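Side-chain contact in archaemetzincin (Archaeoglobus fulgidus, PDB 3ZVS), which is a probable zinc metalloprotease of the metzincin type, with one catalytic and one apparently structural zinc ion and a natural substrate still unknown: residues L8-S12 and H13-V17. Numbering follows the deposited sequence.
Sequences LSVNS and HTVEV
Asn-11 caps the start of helix 12-26 by accepting from His-13, and Val-10, just before the cap residue, packs against Val-15 of the first turn; this is a local N-cap contact where the loop after strand 2-7 turns into the helix. Asn-11 chi1 (-174°) lays the side chain beside its own carbonyl carbon, which brings the amide end back to the start of the helix, and OD1 takes the N-H of His-13 at 3.1 Å. The bond is nearly straight at hydrogen, 165°, yet the donor stands well above the plane of the amide instead of on a lone pair. The same OD1 lies 3.3 Å from CD2 of His-13, obliquely to a ring that is turned almost perpendicular to the amide. Backbone pairing begins at once: Asn-11 O accepts from Val-15 N at 3.3 Å and, weakly, from Thr-14 N, while Ser-12 O receives Glu-16 N.

On the inward side, the CG1 methyl of Val-10 meets CG2 of Val-15 at 3.5 Å, the two side chains crossing at about a right angle. Val-15 also touches Ile-5 and Pro-7 of strand 2-7, and Thr-14 rests on Val-111 of helix 104-122, so this first turn is wedged against both sheet and helix.

The outer side is polar. A water bridges Ser-12 OG, 2.6 Å away, and OE2 of Glu-16, to which it donates; it lies above one face of the His-13 ring, displaced toward the rim, on the same side as Ser-12 OG. At OE1 the carboxylate has a weak bond from His-13 ND1. A negative charge this near the helix N-terminus would probably be stabilised by the dipole, and the nearby carboxylate would tend to favour a protonated His-13.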
loop_
_atom_site.group_PDB
_atom_site.type_symbol
_atom_site.label_atom_id
_atom_site.label_comp_id
_atom_site.label_asym_id
_atom_site.label_seq_id
_atom_site.Cartn_x
_atom_site.Cartn_y
_atom_site.Cartn_z
ATOM N N LEU A 8 -10.154 -0.268 -4.783
ATOM C CA LEU A 8 -10.605 -1.608 -5.103
ATOM C C LEU A 8 -11.327 -2.178 -3.900
ATOM O O LEU A 8 -10.681 -2.730 -2.996
ATOM C CB LEU A 8 -9.429 -2.505 -5.451
ATOM C CG LEU A 8 -8.613 -2.126 -6.667
ATOM C CD1 LEU A 8 -7.341 -2.955 -6.729
ATOM C CD2 LEU A 8 -9.377 -2.287 -7.943
ATOM N N SER A 9 -12.641 -1.992 -3.827
ATOM C CA SER A 9 -13.398 -2.368 -2.627
ATOM C C SER A 9 -12.811 -1.778 -1.342
ATOM O O SER A 9 -12.336 -2.498 -0.467
ATOM C CB SER A 9 -13.512 -3.863 -2.500
ATOM O OG SER A 9 -14.122 -4.420 -3.671
ATOM N N VAL A 10 -12.902 -0.468 -1.241
ATOM C CA VAL A 10 -12.300 0.274 -0.139
ATOM C C VAL A 10 -13.169 1.465 0.208
ATOM O O VAL A 10 -13.770 2.083 -0.663
ATOM C CB VAL A 10 -10.855 0.703 -0.490
ATOM C CG1 VAL A 10 -10.811 1.736 -1.605
ATOM C CG2 VAL A 10 -10.114 1.192 0.778
ATOM N N ASN A 11 -13.204 1.816 1.488
ATOM C CA ASN A 11 -13.902 3.024 1.955
ATOM C C ASN A 11 -13.380 4.281 1.243
ATOM O O ASN A 11 -12.158 4.525 1.161
ATOM C CB ASN A 11 -13.651 3.153 3.446
ATOM C CG ASN A 11 -14.439 4.273 4.097
ATOM O OD1 ASN A 11 -15.157 5.038 3.446
ATOM N ND2 ASN A 11 -14.308 4.372 5.391
ATOM N N SER A 12 -14.294 5.069 0.679
ATOM C CA SER A 12 -13.912 6.287 -0.038
ATOM C C SER A 12 -13.166 7.274 0.846
ATOM O O SER A 12 -12.299 8.020 0.365
ATOM C CB SER A 12 -15.163 6.960 -0.645
ATOM O OG SER A 12 -16.069 7.346 0.357
ATOM N N HIS A 13 -13.477 7.253 2.134
ATOM C CA HIS A 13 -12.848 8.176 3.090
ATOM C C HIS A 13 -11.362 7.810 3.212
ATOM O O HIS A 13 -10.493 8.702 3.318
ATOM C CB HIS A 13 -13.556 8.137 4.461
ATOM C CG HIS A 13 -14.977 8.621 4.419
ATOM N ND1 HIS A 13 -15.302 9.948 4.228
ATOM C CD2 HIS A 13 -16.152 7.961 4.539
ATOM C CE1 HIS A 13 -16.614 10.082 4.216
ATOM N NE2 HIS A 13 -17.157 8.893 4.409
ATOM N N THR A 14 -11.053 6.516 3.154
ATOM C CA THR A 14 -9.658 6.058 3.282
ATOM C C THR A 14 -8.835 6.459 2.062
ATOM O O THR A 14 -7.656 6.847 2.148
ATOM C CB THR A 14 -9.644 4.554 3.484
ATOM O OG1 THR A 14 -10.439 4.248 4.635
ATOM C CG2 THR A 14 -8.223 4.024 3.698
ATOM N N VAL A 15 -9.488 6.418 0.906
ATOM C CA VAL A 15 -8.867 6.912 -0.281
ATOM C C VAL A 15 -8.549 8.406 -0.152
ATOM O O VAL A 15 -7.465 8.847 -0.579
ATOM C CB VAL A 15 -9.778 6.653 -1.519
ATOM C CG1 VAL A 15 -9.214 7.355 -2.766
ATOM C CG2 VAL A 15 -9.936 5.148 -1.738
ATOM N N GLU A 16 -9.488 9.176 0.396
ATOM C CA GLU A 16 -9.289 10.598 0.630
ATOM C C GLU A 16 -8.089 10.845 1.543
ATOM O O GLU A 16 -7.335 11.779 1.307
ATOM C CB GLU A 16 -10.535 11.221 1.271
ATOM C CG GLU A 16 -11.723 11.384 0.337
ATOM C CD GLU A 16 -13.046 11.774 1.061
ATOM O OE1 GLU A 16 -13.107 11.861 2.318
ATOM O OE2 GLU A 16 -14.043 11.988 0.342
ATOM N N VAL A 17 -7.897 10.016 2.566
ATOM C CA VAL A 17 -6.704 10.120 3.414
ATOM C C VAL A 17 -5.451 10.096 2.580
ATOM O O VAL A 17 -4.532 10.930 2.762
ATOM C CB VAL A 17 -6.638 8.962 4.439
ATOM C CG1 VAL A 17 -5.242 8.845 5.086
ATOM C CG2 VAL A 17 -7.749 9.112 5.482
HETATM O O HOH W 1 -15.887 9.886 0.790
#